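Local structure of protein spaetzle C-106 (Drosophila melanogaster, 4LXR) at residues 60-74 and 94-106. The protein acts, once cleaved, as a disulfide-linked dimeric cytokine that binds the Toll receptor, inducing the antifungal peptide drosomycin and helping to establish dorsal-ventral polarity in the embryo. Residues are numbered along the deposited sequence; the frame is centred on the assembly and turned at random.
Sequences FPQSYNPICKQHYTQ and KIPSCCKCALKTG
The carbonyl oxygen of His71 is gripped from two faces of its plane: Ser97 N reaches it at 2.8 Å from the partner strand, while Gln70 NE2 comes from the other face at 3.1 Å. The amide of Gln70 gets there because its CG stands anti to the backbone N (chi1 180°) and the chain then folds back at chi2, which also lays NE2 against Pro96 CB. This double hold sits at a beta bulge, where the register of the antiparallel strands 67-73 and 95-102 slips by one residue; regular backbone pairing continues on both sides, from Ile67 with Ala102 to Thr73 with Ile95.

Beyond the bulge, the poorly ordered Lys94 bends at chi3 and chi4 to bring NZ over one face of Tyr72, 3.5 Å from the ring centroid, in a cation-pi contact. On the other side of the sheet Lys100 crosses His71 at about a right angle, its CE making a CH-pi contact over one face of the imidazole, offset toward the rim and 3.6 Å from the centroid, and sends NZ on to a salt bridge with Glu45 of the second subunit. Where the strands give way to loops, Tyr64 O accepts from Lys104 N at 2.8 Å, and the Tyr64 ring is sandwiched between Pro61 CD and Thr105 CB. Nearby, Leu103 CD2 sits squarely over the Phe60 ring, 4.3 Å from its centroid.

Three intrachain disulfides of this cystine-knot family protein tie the strand pair to the rest of the chain, Cys68 to Cys10, Cys99 to Cys47 and Cys101 to Cys54, and Cys98 forms a separate interchain disulfide with Cys98 of the second subunit. Strand 43-47 packs against it through Ile44, Glu45 and Glu46, with Gln70 OE1 accepting from Cys47 N and NE2 also reaching Glu45 O, so the long two-stranded sheet lies beside the one formed by strands 12-16 and 43-47.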
loop_
_atom_site.group_PDB
_atom_site.type_symbol
_atom_site.label_atom_id
_atom_site.label_comp_id
_atom_site.label_asym_id
_atom_site.label_seq_id
_atom_site.Cartn_x
_atom_site.Cartn_y
_atom_site.Cartn_z
ATOM N N PHE C 60 6.690 16.894 -15.054
ATOM C CA PHE C 60 5.667 15.949 -14.629
ATOM C C PHE C 60 4.543 16.071 -15.654
ATOM O O PHE C 60 4.457 17.097 -16.334
ATOM C CB PHE C 60 5.166 16.250 -13.196
ATOM C CG PHE C 60 6.163 15.874 -12.105
ATOM C CD1 PHE C 60 6.311 14.549 -11.703
ATOM C CD2 PHE C 60 6.937 16.842 -11.489
ATOM C CE1 PHE C 60 7.220 14.201 -10.708
ATOM C CE2 PHE C 60 7.870 16.503 -10.494
ATOM C CZ PHE C 60 8.005 15.184 -10.101
ATOM N N PRO C 61 3.710 15.013 -15.795
ATOM C CA PRO C 61 2.497 15.063 -16.611
ATOM C C PRO C 61 1.676 16.284 -16.224
ATOM O O PRO C 61 1.638 16.620 -15.040
ATOM C CB PRO C 61 1.761 13.784 -16.209
ATOM C CG PRO C 61 2.859 12.840 -15.823
ATOM C CD PRO C 61 3.874 13.698 -15.137
ATOM N N GLN C 62 1.052 16.940 -17.201
ATOM C CA GLN C 62 0.341 18.190 -16.948
ATOM C C GLN C 62 -0.724 18.041 -15.862
ATOM O O GLN C 62 -0.923 18.956 -15.066
ATOM C CB GLN C 62 -0.299 18.731 -18.234
ATOM C CG GLN C 62 -0.543 20.248 -18.229
ATOM C CD GLN C 62 0.732 21.054 -18.529
ATOM O OE1 GLN C 62 1.117 21.218 -19.694
ATOM N NE2 GLN C 62 1.391 21.551 -17.475
ATOM N N SER C 63 -1.393 16.886 -15.820
ATOM C CA SER C 63 -2.490 16.688 -14.869
ATOM C C SER C 63 -1.986 16.572 -13.427
ATOM O O SER C 63 -2.778 16.643 -12.488
ATOM C CB SER C 63 -3.320 15.452 -15.237
ATOM O OG SER C 63 -2.562 14.258 -15.059
ATOM N N TYR C 64 -0.677 16.397 -13.237
ATOM C CA TYR C 64 -0.152 16.263 -11.869
ATOM C C TYR C 64 -0.299 17.547 -11.051
ATOM O O TYR C 64 -0.336 17.488 -9.828
ATOM C CB TYR C 64 1.308 15.800 -11.836
ATOM C CG TYR C 64 1.527 14.324 -12.074
ATOM C CD1 TYR C 64 0.584 13.546 -12.745
ATOM C CD2 TYR C 64 2.680 13.706 -11.616
ATOM C CE1 TYR C 64 0.799 12.205 -12.971
ATOM C CE2 TYR C 64 2.898 12.371 -11.823
ATOM C CZ TYR C 64 1.960 11.624 -12.500
ATOM O OH TYR C 64 2.207 10.299 -12.718
ATOM N N ASN C 65 -0.385 18.689 -11.737
ATOM C CA ASN C 65 -0.535 19.999 -11.099
ATOM C C ASN C 65 0.166 20.136 -9.744
ATOM O O ASN C 65 -0.495 20.310 -8.722
ATOM C CB ASN C 65 -2.018 20.355 -10.944
ATOM C CG ASN C 65 -2.222 21.815 -10.595
ATOM O OD1 ASN C 65 -3.196 22.184 -9.927
ATOM N ND2 ASN C 65 -1.289 22.660 -11.033
ATOM N N PRO C 66 1.508 20.053 -9.728
ATOM C CA PRO C 66 2.196 20.015 -8.435
ATOM C C PRO C 66 1.985 21.277 -7.591
ATOM O O PRO C 66 2.088 22.389 -8.105
ATOM C CB PRO C 66 3.658 19.843 -8.834
ATOM C CG PRO C 66 3.581 19.144 -10.180
ATOM C CD PRO C 66 2.437 19.843 -10.846
ATOM N N ILE C 67 1.663 21.090 -6.315
ATOM C CA ILE C 67 1.367 22.196 -5.404
ATOM C C ILE C 67 2.015 21.956 -4.043
ATOM O O ILE C 67 2.057 20.827 -3.561
ATOM C CB ILE C 67 -0.168 22.364 -5.195
ATOM C CG1 ILE C 67 -0.869 22.647 -6.522
ATOM C CG2 ILE C 67 -0.465 23.510 -4.242
ATOM C CD1 ILE C 67 -0.492 23.981 -7.130
ATOM N N CYS C 68 2.519 23.013 -3.420
ATOM C CA CYS C 68 3.096 22.885 -2.098
ATOM C C CYS C 68 1.977 22.842 -1.056
ATOM O O CYS C 68 1.077 23.684 -1.054
ATOM C CB CYS C 68 4.084 24.023 -1.842
ATOM S SG CYS C 68 5.630 23.847 -2.818
ATOM N N LYS C 69 2.024 21.840 -0.186
ATOM C CA LYS C 69 1.009 21.666 0.842
ATOM C C LYS C 69 1.606 21.650 2.237
ATOM O O LYS C 69 2.700 21.122 2.458
ATOM C CB LYS C 69 0.237 20.367 0.618
ATOM C CG LYS C 69 -0.479 20.321 -0.712
ATOM C CD LYS C 69 -1.494 21.444 -0.818
ATOM C CE LYS C 69 -2.879 20.882 -1.015
ATOM N NZ LYS C 69 -2.851 19.878 -2.116
ATOM N N GLN C 70 0.872 22.231 3.176
ATOM C CA GLN C 70 1.280 22.252 4.568
ATOM C C GLN C 70 0.940 20.920 5.233
ATOM O O GLN C 70 -0.189 20.448 5.132
ATOM C CB GLN C 70 0.559 23.385 5.300
ATOM C CG GLN C 70 0.914 23.482 6.774
ATOM C CD GLN C 70 2.354 23.895 6.983
ATOM O OE1 GLN C 70 2.770 24.975 6.556
ATOM N NE2 GLN C 70 3.130 23.031 7.629
ATOM N N HIS C 71 1.911 20.315 5.911
ATOM C CA HIS C 71 1.621 19.118 6.697
ATOM C C HIS C 71 1.676 19.354 8.193
ATOM O O HIS C 71 2.397 20.240 8.677
ATOM C CB HIS C 71 2.546 17.968 6.334
ATOM C CG HIS C 71 2.047 17.155 5.190
ATOM N ND1 HIS C 71 2.116 15.779 5.166
ATOM C CD2 HIS C 71 1.461 17.527 4.028
ATOM C CE1 HIS C 71 1.597 15.338 4.033
ATOM N NE2 HIS C 71 1.194 16.379 3.325
ATOM N N TYR C 72 0.934 18.523 8.917
ATOM C CA TYR C 72 0.744 18.702 10.345
ATOM C C TYR C 72 1.034 17.438 11.148
ATOM O O TYR C 72 0.910 16.313 10.657
ATOM C CB TYR C 72 -0.688 19.164 10.632
ATOM C CG TYR C 72 -1.065 20.489 9.993
ATOM C CD1 TYR C 72 -0.817 21.691 10.646
ATOM C CD2 TYR C 72 -1.681 20.537 8.745
ATOM C CE1 TYR C 72 -1.170 22.902 10.072
ATOM C CE2 TYR C 72 -2.035 21.749 8.164
ATOM C CZ TYR C 72 -1.780 22.924 8.834
ATOM O OH TYR C 72 -2.121 24.131 8.265
ATOM N N THR C 73 1.436 17.650 12.392
ATOM C CA THR C 73 1.526 16.589 13.381
ATOM C C THR C 73 0.498 16.914 14.468
ATOM O O THR C 73 0.331 18.079 14.827
ATOM C CB THR C 73 2.953 16.506 13.964
ATOM O OG1 THR C 73 3.857 16.071 12.943
ATOM C CG2 THR C 73 3.010 15.533 15.128
ATOM N N GLN C 74 -0.208 15.900 14.966
ATOM C CA GLN C 74 -1.236 16.114 15.991
ATOM C C GLN C 74 -0.768 15.700 17.384
ATOM O O GLN C 74 0.079 14.818 17.526
ATOM C CB GLN C 74 -2.530 15.376 15.630
ATOM C CG GLN C 74 -3.169 15.836 14.322
ATOM C CD GLN C 74 -4.684 15.718 14.340
ATOM O OE1 GLN C 74 -5.281 15.412 15.373
ATOM N NE2 GLN C 74 -5.314 15.964 13.195
ATOM N N LYS C 94 -2.629 20.259 16.501
ATOM C CA LYS C 94 -1.988 20.413 15.190
ATOM C C LYS C 94 -0.757 21.321 15.213
ATOM O O LYS C 94 -0.840 22.497 15.576
ATOM C CB LYS C 94 -2.986 20.939 14.150
ATOM C CG LYS C 94 -4.074 19.950 13.742
ATOM C CD LYS C 94 -5.171 20.653 12.949
ATOM C CE LYS C 94 -4.620 21.347 11.703
ATOM N NZ LYS C 94 -4.384 20.391 10.583
ATOM N N ILE C 95 0.381 20.765 14.810
ATOM C CA ILE C 95 1.620 21.524 14.662
ATOM C C ILE C 95 2.111 21.416 13.215
ATOM O O ILE C 95 2.317 20.310 12.723
ATOM C CB ILE C 95 2.724 20.972 15.602
ATOM C CG1 ILE C 95 2.284 21.048 17.064
ATOM C CG2 ILE C 95 4.026 21.723 15.415
ATOM C CD1 ILE C 95 2.157 22.460 17.597
ATOM N N PRO C 96 2.283 22.559 12.524
ATOM C CA PRO C 96 2.877 22.522 11.177
ATOM C C PRO C 96 4.234 21.836 11.264
ATOM O O PRO C 96 5.061 22.265 12.069
ATOM C CB PRO C 96 3.045 24.000 10.826
ATOM C CG PRO C 96 2.045 24.708 11.675
ATOM C CD PRO C 96 1.976 23.933 12.957
ATOM N N SER C 97 4.443 20.773 10.488
ATOM C CA SER C 97 5.608 19.916 10.688
ATOM C C SER C 97 6.545 19.863 9.485
ATOM O O SER C 97 7.724 19.548 9.640
ATOM C CB SER C 97 5.183 18.500 11.093
ATOM O OG SER C 97 4.264 17.968 10.158
ATOM N N CYS C 98 6.003 20.150 8.303
ATOM C CA CYS C 98 6.792 20.317 7.081
ATOM C C CYS C 98 5.923 20.714 5.889
ATOM O O CYS C 98 4.692 20.661 5.958
ATOM C CB CYS C 98 7.604 19.057 6.733
ATOM S SG CYS C 98 6.643 17.631 6.225
ATOM N N CYS C 99 6.591 21.095 4.800
ATOM C CA CYS C 99 5.945 21.525 3.569
ATOM C C CYS C 99 6.354 20.575 2.461
ATOM O O CYS C 99 7.537 20.359 2.220
ATOM C CB CYS C 99 6.401 22.942 3.216
ATOM S SG CYS C 99 5.468 23.760 1.903
ATOM N N LYS C 100 5.388 19.979 1.783
ATOM C CA LYS C 100 5.740 18.972 0.786
ATOM C C LYS C 100 5.007 19.212 -0.509
ATOM O O LYS C 100 3.918 19.788 -0.521
ATOM C CB LYS C 100 5.428 17.558 1.298
ATOM C CG LYS C 100 6.056 17.239 2.644
ATOM C CD LYS C 100 6.202 15.730 2.876
ATOM C CE LYS C 100 4.901 15.079 3.290
ATOM N NZ LYS C 100 5.094 13.609 3.419
ATOM N N CYS C 101 5.593 18.731 -1.593
ATOM C CA CYS C 101 5.003 18.904 -2.902
ATOM C C CYS C 101 4.048 17.759 -3.173
ATOM O O CYS C 101 4.442 16.598 -3.156
ATOM C CB CYS C 101 6.085 18.964 -3.981
ATOM S SG CYS C 101 5.415 19.151 -5.637
ATOM N N ALA C 102 2.787 18.097 -3.415
ATOM C CA ALA C 102 1.753 17.098 -3.662
ATOM C C ALA C 102 1.496 16.957 -5.161
ATOM O O ALA C 102 1.353 17.950 -5.868
ATOM C CB ALA C 102 0.478 17.488 -2.936
ATOM N N LEU C 103 1.462 15.720 -5.644
ATOM C CA LEU C 103 1.162 15.454 -7.045
ATOM C C LEU C 103 -0.242 14.861 -7.159
ATOM O O LEU C 103 -0.580 13.935 -6.434
ATOM C CB LEU C 103 2.183 14.473 -7.623
ATOM C CG LEU C 103 3.657 14.782 -7.347
ATOM C CD1 LEU C 103 4.531 13.610 -7.756
ATOM C CD2 LEU C 103 4.098 16.066 -8.056
ATOM N N LYS C 104 -1.066 15.393 -8.057
ATOM C CA LYS C 104 -2.381 14.798 -8.321
ATOM C C LYS C 104 -2.261 13.616 -9.283
ATOM O O LYS C 104 -2.477 13.753 -10.485
ATOM C CB LYS C 104 -3.341 15.830 -8.902
ATOM C CG LYS C 104 -4.421 16.295 -7.947
ATOM C CD LYS C 104 -3.910 17.376 -7.013
ATOM C CE LYS C 104 -4.979 17.804 -6.014
ATOM N NZ LYS C 104 -6.252 18.204 -6.684
ATOM N N THR C 105 -1.882 12.464 -8.750
ATOM C CA THR C 105 -1.845 11.233 -9.522
ATOM C C THR C 105 -2.217 10.112 -8.589
ATOM O O THR C 105 -2.232 10.304 -7.374
ATOM C CB THR C 105 -0.451 10.917 -10.036
ATOM O OG1 THR C 105 -0.492 9.698 -10.797
ATOM C CG2 THR C 105 0.505 10.741 -8.875
ATOM N N GLY C 106 -2.504 8.942 -9.153
ATOM C CA GLY C 106 -2.779 7.755 -8.361
ATOM C C GLY C 106 -1.541 7.244 -7.641
ATOM O O GLY C 106 -0.435 7.761 -7.824
HETATM O O HOH W 1 -2.949 12.872 -12.740
HETATM O O HOH W 2 -1.219 18.716 -6.465
#